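Local coordinates for protein Non-sulfated chondroitin lyase E66 (Autographa californica nucleopolyhedrovirus, PDB 3VSN) that acts as a chondroitin lyase of the viral envelope, is essential for oral infectivity and may digest the chondroitin sulfate barrier of the host midgut, at residues F614-I617 with M618-T622; A567-V570 with N571-N575; L176-A179 with V180-M183; Y201-M204 with L205-Y208. All blocks are in the same frame, centred on the assembly; numbering follows the deposited sequence.

In the fold
Along the chain the order is contacts 3, 4, 2, 1. The first two belong to the helical, alpha/alpha-toroid part: contact 3 lies between helices 161-175 and 189-205, contact 4 at the end of helix 189-205, and their centres are 15 Å apart. Contacts 2 and 1, with centres 14 Å apart, both adjoin one antiparallel sheet of the beta-rich part, contact 2 as a turn between two of its strands, contact 1 as helix 614-623 packed on others. Any contact of one pair is 62 to 68 Å, centre to centre, from those of the other: one pair lies in the helical part that carries Asn191, the other in the distant beta-rich part. Only contact 3 approaches the catalytic residues.

Contact 1 of 4, residues F614-I617 with M618-T622; sequences FSVI and MNSFT
Ile617 and Phe621, one helical turn apart, lie side by side and point the same way, so that the branch methyl Ile617 CG2 reaches Phe621 CE2 at 3.5 Å. That methyl stands anti to the backbone N (chi1, defined on CG1, is -61°), which turns it toward the following turn and the ring. The carbonyl of Ile617 takes up one ring face, with its O 3.4 Å from Phe621 CG, while the same oxygen accepts Phe621 N at 3.0 Å. Next to this apolar pair, Ser620 folds back on its own helix: OG sits beside the backbone N at chi1 -60° and donates to Val616 O over 2.7 Å. The backbone N of Ser620 also donates to Val616 O, at 3.0 Å, and the two donors come from opposite faces of the carbonyl plane, giving a forked grip on one oxygen. Helix 614-623 repeats the device two residues on, where Thr622 OG1 binds Met618 O at 2.8 Å from above its carbonyl plane and Thr622 N arrives from the other face. The helix lies against the antiparallel sheet of the beta-rich part, and the residues just described sort onto its two sides: Thr622 and Met618 are exposed, whereas Ile617, Ser620 and Phe621 are buried. In the second shell, Ile617 rests on Phe603 and Phe656, Phe621 on Val601, Met594 and Ile658, and Ser620 on Phe603 and Met594. At the start of the helix, Phe614 meets Phe643 edge-to-face.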
ATOM      1  N   PHE A 614     -32.929  10.980  12.956  1.00 12.85           N
ATOM      2  CA  PHE A 614     -33.172  10.327  14.245  1.00 13.10           C
ATOM      3  C   PHE A 614     -33.697   8.908  14.031  1.00 13.03           C
ATOM      4  O   PHE A 614     -33.320   7.988  14.761  1.00 12.86           O
ATOM      5  CB  PHE A 614     -34.199  11.093  15.097  1.00 13.50           C
ATOM      6  CG  PHE A 614     -33.719  12.425  15.615  1.00 14.04           C
ATOM      7  CD1 PHE A 614     -32.559  12.529  16.378  1.00 14.36           C
ATOM      8  CD2 PHE A 614     -34.467  13.575  15.384  1.00 14.33           C
ATOM      9  CE1 PHE A 614     -32.136  13.763  16.862  1.00 14.62           C
ATOM     10  CE2 PHE A 614     -34.049  14.811  15.866  1.00 14.48           C
ATOM     11  CZ  PHE A 614     -32.881  14.904  16.605  1.00 14.52           C
ATOM     12  N   SER A 615     -34.562   8.744  13.029  1.00 12.97           N
ATOM     13  CA  SER A 615     -35.228   7.458  12.777  1.00 13.14           C
ATOM     14  C   SER A 615     -34.273   6.361  12.297  1.00 13.00           C
ATOM     15  O   SER A 615     -34.494   5.178  12.578  1.00 12.94           O
ATOM     16  CB  SER A 615     -36.395   7.626  11.795  1.00 13.48           C
ATOM     17  OG  SER A 615     -35.952   8.081  10.527  1.00 13.77           O
ATOM     18  N   VAL A 616     -33.219   6.753  11.583  1.00 12.76           N
ATOM     19  CA  VAL A 616     -32.199   5.803  11.132  1.00 12.71           C
ATOM     20  C   VAL A 616     -31.433   5.263  12.341  1.00 12.69           C
ATOM     21  O   VAL A 616     -31.185   4.058  12.446  1.00 12.52           O
ATOM     22  CB  VAL A 616     -31.243   6.430  10.087  1.00 12.82           C
ATOM     23  CG1 VAL A 616     -30.018   5.549   9.856  1.00 12.76           C
ATOM     24  CG2 VAL A 616     -31.979   6.661   8.774  1.00 12.81           C
ATOM     25  N   ILE A 617     -31.078   6.161  13.255  1.00 12.64           N
ATOM     26  CA  ILE A 617     -30.409   5.780  14.496  1.00 12.73           C
ATOM     27  C   ILE A 617     -31.304   4.846  15.319  1.00 13.04           C
ATOM     28  O   ILE A 617     -30.849   3.790  15.777  1.00 12.53           O
ATOM     29  CB  ILE A 617     -30.002   7.028  15.319  1.00 12.74           C
ATOM     30  CG1 ILE A 617     -29.022   7.892  14.513  1.00 12.80           C
ATOM     31  CG2 ILE A 617     -29.384   6.622  16.650  1.00 12.76           C
ATOM     32  CD1 ILE A 617     -28.825   9.299  15.044  1.00 13.03           C
ATOM     33  N   MET A 618     -32.571   5.230  15.482  1.00 13.36           N
ATOM     34  CA  MET A 618     -33.543   4.440  16.246  1.00 14.13           C
ATOM     35  C   MET A 618     -33.749   3.047  15.641  1.00 13.83           C
ATOM     36  O   MET A 618     -33.733   2.048  16.364  1.00 13.62           O
ATOM     37  CB  MET A 618     -34.882   5.189  16.370  1.00 15.24           C
ATOM     38  CG  MET A 618     -35.979   4.450  17.141  1.00 16.73           C
ATOM     39  SD  MET A 618     -36.870   3.177  16.209  1.00 19.10           S
ATOM     40  CE  MET A 618     -37.597   4.150  14.887  1.00 18.29           C
ATOM     41  N   ASN A 619     -33.938   2.985  14.324  1.00 13.58           N
ATOM     42  CA  ASN A 619     -34.113   1.700  13.641  1.00 13.63           C
ATOM     43  C   ASN A 619     -32.881   0.805  13.763  1.00 12.90           C
ATOM     44  O   ASN A 619     -33.012  -0.409  13.944  1.00 12.60           O
ATOM     45  CB  ASN A 619     -34.495   1.896  12.167  1.00 14.45           C
ATOM     46  CG  ASN A 619     -35.943   2.329  11.991  1.00 15.33           C
ATOM     47  OD1 ASN A 619     -36.829   1.901  12.728  1.00 16.97           O
ATOM     48  ND2 ASN A 619     -36.191   3.171  11.000  1.00 15.57           N
ATOM     49  N   SER A 620     -31.696   1.410  13.679  1.00 12.24           N
ATOM     50  CA  SER A 620     -30.437   0.671  13.787  1.00 12.05           C
ATOM     51  C   SER A 620     -30.283   0.048  15.170  1.00 11.95           C
ATOM     52  O   SER A 620     -29.964  -1.138  15.292  1.00 11.88           O
ATOM     53  CB  SER A 620     -29.243   1.577  13.472  1.00 11.77           C
ATOM     54  OG  SER A 620     -29.338   2.092  12.154  1.00 11.83           O
ATOM     55  N   PHE A 621     -30.523   0.852  16.207  1.00 11.93           N
ATOM     56  CA  PHE A 621     -30.432   0.387  17.592  1.00 11.91           C
ATOM     57  C   PHE A 621     -31.460  -0.710  17.882  1.00 11.80           C
ATOM     58  O   PHE A 621     -31.162  -1.676  18.584  1.00 11.62           O
ATOM     59  CB  PHE A 621     -30.585   1.553  18.581  1.00 12.15           C
ATOM     60  CG  PHE A 621     -29.401   2.495  18.623  1.00 12.41           C
ATOM     61  CD1 PHE A 621     -28.165   2.139  18.080  1.00 12.60           C
ATOM     62  CD2 PHE A 621     -29.517   3.736  19.247  1.00 12.68           C
ATOM     63  CE1 PHE A 621     -27.082   3.010  18.135  1.00 12.62           C
ATOM     64  CE2 PHE A 621     -28.435   4.605  19.312  1.00 12.65           C
ATOM     65  CZ  PHE A 621     -27.220   4.244  18.752  1.00 12.61           C
ATOM     66  N   THR A 622     -32.664  -0.554  17.332  1.00 11.82           N
ATOM     67  CA  THR A 622     -33.713  -1.577  17.418  1.00 11.92           C
ATOM     68  C   THR A 622     -33.262  -2.892  16.756  1.00 11.78           C
ATOM     69  O   THR A 622     -33.428  -3.975  17.327  1.00 11.66           O
ATOM     70  CB  THR A 622     -35.036  -1.067  16.794  1.00 12.07           C
ATOM     71  OG1 THR A 622     -35.453   0.132  17.467  1.00 12.23           O
ATOM     72  CG2 THR A 622     -36.147  -2.114  16.893  1.00 12.14           C
TER

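Contact 2 of 4, residues A567-V570 with N571-N575; sequences AFRV and NSDEN
Arg569 presents its guanidinium to the turn with Ser572 over one face, where Ser572 O lies 3.7 Å above the plane and toward the rim, and with Asp573 OD1 at the edge. The salt bridge from Arg569 NH2 to Asp573 OD1 is 3.1 Å long and almost straight (176°). It lies in the guanidinium plane, although the carboxylate is turned 65° against it. NH2 reaches OD1 directly, NE only by way of a water, whose distance to NE is unusually short. The arginine chain runs extended from CG to NE, which brings the charged end alongside the Asp573 side chain. A second flat group, the amide of Asn575, meets Val570 O with its ND2 at 3.0 Å, in the carbonyl plane on a lone pair, and also hydrogen-bonds Ser623 OG outside the turn.

This is the connection of a beta-hairpin between strands 566-569 and 575-579, closed by Val570 N donating to Asn575 O at 2.9 Å. Within it, Ser572 N reaches Val570 O at 2.8 Å across Asn571, which is at positive phi, a classic gamma turn, and a type II turn follows from Ser572 to Asn575. Val570 O thus takes two donors, the side-chain amide of Asn575 and the backbone N of Ser572. Beyond the hairpin, Glu574 forms a salt bridge to Lys443 and a hydrogen bond to Tyr458 of the neighbouring sheet.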
ATOM      1  N   ALA A 567     -24.489 -13.958  12.884  1.00 13.07           N
ATOM      2  CA  ALA A 567     -25.066 -12.920  12.035  1.00 12.82           C
ATOM      3  C   ALA A 567     -26.530 -13.228  11.759  1.00 12.89           C
ATOM      4  O   ALA A 567     -26.931 -14.391  11.716  1.00 12.85           O
ATOM      5  CB  ALA A 567     -24.289 -12.776  10.735  1.00 12.73           C
ATOM      6  N   PHE A 568     -27.323 -12.179  11.576  1.00 12.80           N
ATOM      7  CA  PHE A 568     -28.770 -12.319  11.471  1.00 13.09           C
ATOM      8  C   PHE A 568     -29.316 -11.413  10.389  1.00 13.47           C
ATOM      9  O   PHE A 568     -28.839 -10.288  10.208  1.00 13.04           O
ATOM     10  CB  PHE A 568     -29.451 -11.957  12.795  1.00 12.92           C
ATOM     11  CG  PHE A 568     -28.912 -12.697  13.990  1.00 12.93           C
ATOM     12  CD1 PHE A 568     -29.398 -13.957  14.323  1.00 12.91           C
ATOM     13  CD2 PHE A 568     -27.929 -12.125  14.795  1.00 12.96           C
ATOM     14  CE1 PHE A 568     -28.907 -14.639  15.428  1.00 13.03           C
ATOM     15  CE2 PHE A 568     -27.437 -12.801  15.904  1.00 13.01           C
ATOM     16  CZ  PHE A 568     -27.929 -14.058  16.222  1.00 13.00           C
ATOM     17  N   ARG A 569     -30.309 -11.919   9.665  1.00 14.24           N
ATOM     18  CA  ARG A 569     -31.113 -11.096   8.777  1.00 15.30           C
ATOM     19  C   ARG A 569     -32.321 -10.652   9.606  1.00 15.30           C
ATOM     20  O   ARG A 569     -33.194 -11.464   9.927  1.00 14.80           O
ATOM     21  CB  ARG A 569     -31.543 -11.902   7.549  1.00 16.52           C
ATOM     22  CG  ARG A 569     -32.395 -11.131   6.555  1.00 18.67           C
ATOM     23  CD  ARG A 569     -33.150 -12.074   5.635  1.00 20.76           C
ATOM     24  NE  ARG A 569     -34.234 -11.394   4.921  1.00 22.69           N
ATOM     25  CZ  ARG A 569     -35.486 -11.290   5.363  1.00 23.27           C
ATOM     26  NH1 ARG A 569     -35.839 -11.820   6.527  1.00 23.83           N
ATOM     27  NH2 ARG A 569     -36.390 -10.647   4.633  1.00 24.13           N
ATOM     28  N   VAL A 570     -32.352  -9.373   9.973  1.00 15.26           N
ATOM     29  CA  VAL A 570     -33.368  -8.873  10.909  1.00 15.70           C
ATOM     30  C   VAL A 570     -34.586  -8.299  10.183  1.00 16.54           C
ATOM     31  O   VAL A 570     -34.587  -7.135   9.773  1.00 16.02           O
ATOM     32  CB  VAL A 570     -32.783  -7.850  11.918  1.00 15.45           C
ATOM     33  CG1 VAL A 570     -33.844  -7.406  12.923  1.00 15.29           C
ATOM     34  CG2 VAL A 570     -31.587  -8.444  12.650  1.00 15.27           C
ATOM     35  N   ASN A 571     -35.608  -9.142  10.016  1.00 17.76           N
ATOM     36  CA  ASN A 571     -36.927  -8.747   9.479  1.00 19.15           C
ATOM     37  C   ASN A 571     -36.999  -8.416   7.989  1.00 20.20           C
ATOM     38  O   ASN A 571     -37.870  -8.920   7.279  1.00 20.66           O
ATOM     39  CB  ASN A 571     -37.546  -7.600  10.297  1.00 19.63           C
ATOM     40  CG  ASN A 571     -37.917  -8.018  11.708  1.00 20.23           C
ATOM     41  OD1 ASN A 571     -38.177  -9.190  11.970  1.00 20.72           O
ATOM     42  ND2 ASN A 571     -37.952  -7.053  12.624  1.00 20.62           N
ATOM     43  N   SER A 572     -36.102  -7.560   7.516  1.00 20.84           N
ATOM     44  CA  SER A 572     -36.179  -7.092   6.135  1.00 21.83           C
ATOM     45  C   SER A 572     -34.923  -7.396   5.330  1.00 21.92           C
ATOM     46  O   SER A 572     -33.856  -7.692   5.891  1.00 22.05           O
ATOM     47  CB  SER A 572     -36.522  -5.593   6.086  1.00 22.22           C
ATOM     48  OG  SER A 572     -35.716  -4.844   6.987  1.00 23.22           O
ATOM     49  N   ASP A 573     -35.074  -7.343   4.006  1.00 21.94           N
ATOM     50  CA  ASP A 573     -33.960  -7.499   3.080  1.00 21.43           C
ATOM     51  C   ASP A 573     -32.877  -6.472   3.385  1.00 19.81           C
ATOM     52  O   ASP A 573     -33.178  -5.298   3.624  1.00 20.32           O
ATOM     53  CB  ASP A 573     -34.432  -7.314   1.632  1.00 22.86           C
ATOM     54  CG  ASP A 573     -35.378  -8.411   1.172  1.00 24.54           C
ATOM     55  OD1 ASP A 573     -35.695  -9.323   1.969  1.00 25.77           O
ATOM     56  OD2 ASP A 573     -35.803  -8.357  -0.003  1.00 25.24           O
ATOM     57  N   GLU A 574     -31.628  -6.936   3.378  1.00 17.99           N
ATOM     58  CA  GLU A 574     -30.431  -6.091   3.530  1.00 16.55           C
ATOM     59  C   GLU A 574     -30.135  -5.613   4.954  1.00 15.27           C
ATOM     60  O   GLU A 574     -29.122  -4.956   5.183  1.00 14.89           O
ATOM     61  CB  GLU A 574     -30.450  -4.887   2.571  1.00 16.85           C
ATOM     62  CG  GLU A 574     -30.659  -5.243   1.108  1.00 17.07           C
ATOM     63  CD  GLU A 574     -30.287  -4.104   0.176  1.00 17.69           C
ATOM     64  OE1 GLU A 574     -31.213  -3.497  -0.402  1.00 18.56           O
ATOM     65  OE2 GLU A 574     -29.077  -3.810   0.028  1.00 16.99           O
ATOM     66  N   ASN A 575     -31.003  -5.948   5.906  1.00 13.87           N
ATOM     67  CA  ASN A 575     -30.806  -5.550   7.296  1.00 12.72           C
ATOM     68  C   ASN A 575     -30.008  -6.630   8.032  1.00 12.25           C
ATOM     69  O   ASN A 575     -30.587  -7.550   8.618  1.00 12.06           O
ATOM     70  CB  ASN A 575     -32.166  -5.281   7.963  1.00 12.49           C
ATOM     71  CG  ASN A 575     -32.052  -4.446   9.231  1.00 12.43           C
ATOM     72  OD1 ASN A 575     -31.235  -3.525   9.324  1.00 12.35           O
ATOM     73  ND2 ASN A 575     -32.896  -4.751  10.205  1.00 12.29           N
TER
HETATM   74  O   HOH W   1     -33.766 -11.280   2.438  1.00 39.68           O

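Contact 3 of 4, residues L176-A179 with V180-M183; sequences LPTA and VNSM
Thr178 and Asn181 lie slantwise to each other, the hydroxyl of the one meeting the amide of the other: Asn181 ND2 donates to Thr178 OG1 at a short 2.6 Å, the N-H...O angle being 160°. The oxygen lies close to the amide plane, so an N-H of the asparagine points almost directly at it. OG1 stands between the backbone N and the carbonyl carbon (chi1 76°), and from there it also accepts Val180 N at 3.2 Å. This second bond, from a side-chain oxygen to the backbone N two residues later, defines an ST turn. The turn reverses the chain between the end of helix 161-175 and strand 181-182, which pairs with strand 185-186 in a small hairpin of the alpha/alpha-toroid part.

Pro177 and Leu176 lie against backbone. Pro177 puts CD 3.2 Å from Asn181 O, and Leu176 CD1 approaches the same oxygen at 3.8 Å. Val180 brings CG2 to within 3.8 Å of Thr178 OG1, beside the polar pair. Ser182 is held from outside, its OG hydrogen-bonding Tyr175 O and Thr141 OG1. Ala179 and Val180 pack on helix 217-225; Val180 also touches Ser192, and its side chain is about 8 Å from that of Asn191, a catalytic proton acceptor, and about 11 Å from that of Tyr254, the proton donor.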
ATOM      1  N   LEU A 176      25.182  18.011 -11.967  1.00 22.24           N
ATOM      2  CA  LEU A 176      24.000  18.448 -11.236  1.00 22.18           C
ATOM      3  C   LEU A 176      24.159  19.937 -10.894  1.00 22.37           C
ATOM      4  O   LEU A 176      24.264  20.303  -9.718  1.00 22.07           O
ATOM      5  CB  LEU A 176      23.828  17.585  -9.977  1.00 22.14           C
ATOM      6  CG  LEU A 176      22.513  17.554  -9.197  1.00 22.09           C
ATOM      7  CD1 LEU A 176      21.347  17.152 -10.089  1.00 22.07           C
ATOM      8  CD2 LEU A 176      22.634  16.597  -8.017  1.00 21.75           C
ATOM      9  N   PRO A 177      24.197  20.806 -11.932  1.00 22.97           N
ATOM     10  CA  PRO A 177      24.504  22.232 -11.734  1.00 23.04           C
ATOM     11  C   PRO A 177      23.454  22.989 -10.917  1.00 23.45           C
ATOM     12  O   PRO A 177      23.785  23.982 -10.264  1.00 23.59           O
ATOM     13  CB  PRO A 177      24.583  22.780 -13.163  1.00 23.28           C
ATOM     14  CG  PRO A 177      23.781  21.834 -13.987  1.00 23.14           C
ATOM     15  CD  PRO A 177      23.967  20.489 -13.355  1.00 22.84           C
ATOM     16  N   THR A 178      22.202  22.536 -10.979  1.00 23.04           N
ATOM     17  CA  THR A 178      21.153  23.008 -10.076  1.00 22.95           C
ATOM     18  C   THR A 178      20.448  21.790  -9.475  1.00 22.25           C
ATOM     19  O   THR A 178      20.743  20.655  -9.844  1.00 21.55           O
ATOM     20  CB  THR A 178      20.102  23.897 -10.782  1.00 23.54           C
ATOM     21  OG1 THR A 178      19.225  23.076 -11.563  1.00 24.08           O
ATOM     22  CG2 THR A 178      20.757  24.959 -11.671  1.00 23.67           C
ATOM     23  N   ALA A 179      19.516  22.036  -8.557  1.00 22.05           N
ATOM     24  CA  ALA A 179      18.727  20.974  -7.933  1.00 21.82           C
ATOM     25  C   ALA A 179      17.831  20.212  -8.918  1.00 22.07           C
ATOM     26  O   ALA A 179      17.460  19.059  -8.665  1.00 21.77           O
ATOM     27  CB  ALA A 179      17.893  21.549  -6.800  1.00 21.74           C
ATOM     28  N   VAL A 180      17.497  20.852 -10.039  1.00 22.38           N
ATOM     29  CA  VAL A 180      16.508  20.306 -10.976  1.00 22.82           C
ATOM     30  C   VAL A 180      17.002  20.173 -12.423  1.00 23.58           C
ATOM     31  O   VAL A 180      16.217  19.879 -13.329  1.00 23.69           O
ATOM     32  CB  VAL A 180      15.186  21.116 -10.944  1.00 23.00           C
ATOM     33  CG1 VAL A 180      14.510  20.987  -9.587  1.00 22.81           C
ATOM     34  CG2 VAL A 180      15.428  22.581 -11.292  1.00 22.97           C
ATOM     35  N   ASN A 181      18.300  20.379 -12.633  1.00 23.66           N
ATOM     36  CA  ASN A 181      18.879  20.295 -13.969  1.00 24.12           C
ATOM     37  C   ASN A 181      20.059  19.339 -14.001  1.00 24.10           C
ATOM     38  O   ASN A 181      20.937  19.396 -13.140  1.00 24.13           O
ATOM     39  CB  ASN A 181      19.308  21.680 -14.464  1.00 24.77           C
ATOM     40  CG  ASN A 181      18.132  22.608 -14.704  1.00 24.83           C
ATOM     41  OD1 ASN A 181      17.460  22.524 -15.729  1.00 26.06           O
ATOM     42  ND2 ASN A 181      17.890  23.513 -13.765  1.00 24.73           N
ATOM     43  N   SER A 182      20.064  18.454 -14.992  1.00 24.22           N
ATOM     44  CA  SER A 182      21.172  17.532 -15.195  1.00 24.34           C
ATOM     45  C   SER A 182      21.311  17.179 -16.666  1.00 24.96           C
ATOM     46  O   SER A 182      20.334  16.795 -17.313  1.00 24.69           O
ATOM     47  CB  SER A 182      20.987  16.264 -14.362  1.00 23.74           C
ATOM     48  OG  SER A 182      22.041  15.342 -14.587  1.00 23.53           O
ATOM     49  N   MET A 183      22.535  17.321 -17.178  1.00 25.64           N
ATOM     50  CA  MET A 183      22.893  16.970 -18.557  1.00 26.30           C
ATOM     51  C   MET A 183      21.938  17.562 -19.602  1.00 26.91           C
ATOM     52  O   MET A 183      21.552  16.888 -20.560  1.00 27.25           O
ATOM     53  CB  MET A 183      23.029  15.448 -18.717  1.00 26.30           C
ATOM     54  CG  MET A 183      23.849  14.776 -17.620  1.00 26.76           C
ATOM     55  SD  MET A 183      24.260  13.044 -17.919  1.00 27.15           S
ATOM     56  CE  MET A 183      22.639  12.283 -17.988  1.00 27.56           C
TER

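Contact 4 of 4, residues Y201-M204 with L205-Y208; sequences YSQM and LRGY. Unlike the reference sequence in segment 201-204: Met204 (reference Ile).
Leu205 lies over one face of the Tyr201 ring, and this CH-pi contact is the main apolar element: Leu205 CG is 4.0 Å from the ring centroid and 20° off its normal. Both methyls stay on that face, toward the hydroxyl end of the ring, CD1 meeting Tyr201 CE2 at 3.6 Å and CD2 lying near OH. Tyr201 CG is anti to the backbone N (chi1 179°), which lays the ring along the helix toward Leu205, and its OH is hydrogen-bonded to Glu35 OE2.

Among the polar side chains, Arg206 runs extended back along the last turn so that NH1 forks between Gln203 OE1, at 2.8 Å and on a lone pair of that oxygen, and Ser202 OG at 3.0 Å. Both partners are tilted out of the guanidinium plane, one face of which lies over Ser202 O. A water joins Ser202 OG to Arg206 NH2, which also donates to Arg169 O, while Ser202 OG is further hydrogen-bonded to Tyr199 O. The Gln203 chain bends at chi2 and sets NE2 over a face of the Tyr208 ring, 3.5 Å from CD2, amide and ring planes 37° apart; NE2 also donates to Glu216.

Backbone bonds end helix 189-205 in a Schellman motif: Tyr208 N reaches back to Gln203 O at 3.1 Å and Gly207 N to Met204 O at 3.0 Å, with Gly207 at positive phi. The positive charge of the guanidinium is probably stabilised by neutral oxygen dipoles, those of the Gln203 amide, the Ser202 hydroxyl, the water and Arg169 O, with no carboxylate meeting it inside the contact.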
ATOM      1  N   TYR A 201      23.705  19.063  -0.526  1.00 17.03           N
ATOM      2  CA  TYR A 201      24.975  18.720   0.101  1.00 16.90           C
ATOM      3  C   TYR A 201      26.177  19.288  -0.668  1.00 16.94           C
ATOM      4  O   TYR A 201      27.111  19.808  -0.054  1.00 16.92           O
ATOM      5  CB  TYR A 201      25.116  17.206   0.301  1.00 16.42           C
ATOM      6  CG  TYR A 201      26.434  16.811   0.941  1.00 16.14           C
ATOM      7  CD1 TYR A 201      26.777  17.264   2.217  1.00 15.93           C
ATOM      8  CD2 TYR A 201      27.342  15.999   0.263  1.00 16.02           C
ATOM      9  CE1 TYR A 201      27.988  16.912   2.799  1.00 16.08           C
ATOM     10  CE2 TYR A 201      28.550  15.642   0.837  1.00 15.79           C
ATOM     11  CZ  TYR A 201      28.871  16.103   2.096  1.00 15.93           C
ATOM     12  OH  TYR A 201      30.071  15.736   2.655  1.00 16.45           O
ATOM     13  N   SER A 202      26.143  19.209  -1.998  1.00 17.21           N
ATOM     14  CA  SER A 202      27.230  19.759  -2.817  1.00 17.95           C
ATOM     15  C   SER A 202      27.384  21.268  -2.610  1.00 18.25           C
ATOM     16  O   SER A 202      28.504  21.779  -2.572  1.00 17.93           O
ATOM     17  CB  SER A 202      27.066  19.414  -4.305  1.00 18.03           C
ATOM     18  OG  SER A 202      26.024  20.157  -4.915  1.00 18.68           O
ATOM     19  N   GLN A 203      26.260  21.968  -2.459  1.00 18.75           N
ATOM     20  CA  GLN A 203      26.276  23.403  -2.165  1.00 19.20           C
ATOM     21  C   GLN A 203      26.817  23.714  -0.768  1.00 19.27           C
ATOM     22  O   GLN A 203      27.510  24.718  -0.571  1.00 19.30           O
ATOM     23  CB  GLN A 203      24.891  24.019  -2.362  1.00 19.54           C
ATOM     24  CG  GLN A 203      24.488  24.215  -3.816  1.00 19.69           C
ATOM     25  CD  GLN A 203      25.247  25.341  -4.498  1.00 20.25           C
ATOM     26  OE1 GLN A 203      26.372  25.158  -4.966  1.00 20.28           O
ATOM     27  NE2 GLN A 203      24.624  26.511  -4.571  1.00 20.34           N
ATOM     28  N   MET A 204      26.512  22.851   0.198  1.00 19.30           N
ATOM     29  CA  MET A 204      27.055  22.990   1.548  1.00 19.78           C
ATOM     30  C   MET A 204      28.574  22.809   1.547  1.00 20.08           C
ATOM     31  O   MET A 204      29.290  23.524   2.255  1.00 19.98           O
ATOM     32  CB  MET A 204      26.399  21.994   2.503  1.00 20.16           C
ATOM     33  CG  MET A 204      24.914  22.237   2.723  1.00 20.55           C
ATOM     34  SD  MET A 204      24.171  20.938   3.725  1.00 22.01           S
ATOM     35  CE  MET A 204      24.700  21.441   5.359  1.00 21.33           C
ATOM     36  N   LEU A 205      29.057  21.864   0.739  1.00 19.82           N
ATOM     37  CA  LEU A 205      30.498  21.650   0.564  1.00 20.30           C
ATOM     38  C   LEU A 205      31.202  22.868  -0.042  1.00 20.75           C
ATOM     39  O   LEU A 205      32.373  23.120   0.251  1.00 20.44           O
ATOM     40  CB  LEU A 205      30.768  20.413  -0.297  1.00 19.50           C
ATOM     41  CG  LEU A 205      30.532  19.031   0.321  1.00 19.14           C
ATOM     42  CD1 LEU A 205      30.705  17.978  -0.759  1.00 18.61           C
ATOM     43  CD2 LEU A 205      31.472  18.759   1.491  1.00 19.16           C
ATOM     44  N   ARG A 206      30.479  23.609  -0.882  1.00 21.54           N
ATOM     45  CA  ARG A 206      30.985  24.844  -1.490  1.00 22.48           C
ATOM     46  C   ARG A 206      30.926  26.035  -0.528  1.00 23.28           C
ATOM     47  O   ARG A 206      31.407  27.122  -0.849  1.00 23.90           O
ATOM     48  CB  ARG A 206      30.224  25.164  -2.784  1.00 22.47           C
ATOM     49  CG  ARG A 206      30.436  24.147  -3.893  1.00 21.99           C
ATOM     50  CD  ARG A 206      29.698  24.509  -5.172  1.00 22.18           C
ATOM     51  NE  ARG A 206      29.700  23.370  -6.084  1.00 21.93           N
ATOM     52  CZ  ARG A 206      28.697  22.505  -6.215  1.00 22.00           C
ATOM     53  NH1 ARG A 206      27.577  22.660  -5.521  1.00 21.50           N
ATOM     54  NH2 ARG A 206      28.812  21.488  -7.056  1.00 21.78           N
ATOM     55  N   GLY A 207      30.324  25.832   0.640  1.00 23.83           N
ATOM     56  CA  GLY A 207      30.291  26.862   1.676  1.00 24.52           C
ATOM     57  C   GLY A 207      29.021  27.687   1.783  1.00 25.41           C
ATOM     58  O   GLY A 207      28.944  28.590   2.618  1.00 25.67           O
ATOM     59  N   TYR A 208      28.025  27.391   0.947  1.00 25.98           N
ATOM     60  CA  TYR A 208      26.720  28.052   1.048  1.00 26.42           C
ATOM     61  C   TYR A 208      25.948  27.572   2.280  1.00 26.58           C
ATOM     62  O   TYR A 208      25.972  26.384   2.609  1.00 26.40           O
ATOM     63  CB  TYR A 208      25.877  27.799  -0.202  1.00 27.21           C
ATOM     64  CG  TYR A 208      26.419  28.401  -1.480  1.00 27.92           C
ATOM     65  CD1 TYR A 208      26.244  29.756  -1.767  1.00 28.36           C
ATOM     66  CD2 TYR A 208      27.084  27.610  -2.416  1.00 28.23           C
ATOM     67  CE1 TYR A 208      26.732  30.307  -2.945  1.00 28.68           C
ATOM     68  CE2 TYR A 208      27.573  28.150  -3.597  1.00 28.40           C
ATOM     69  CZ  TYR A 208      27.396  29.497  -3.855  1.00 28.96           C
ATOM     70  OH  TYR A 208      27.881  30.032  -5.028  1.00 29.55           O
TER
HETATM   71  O   HOH W   2      26.303  20.650  -7.717  1.00 22.85           O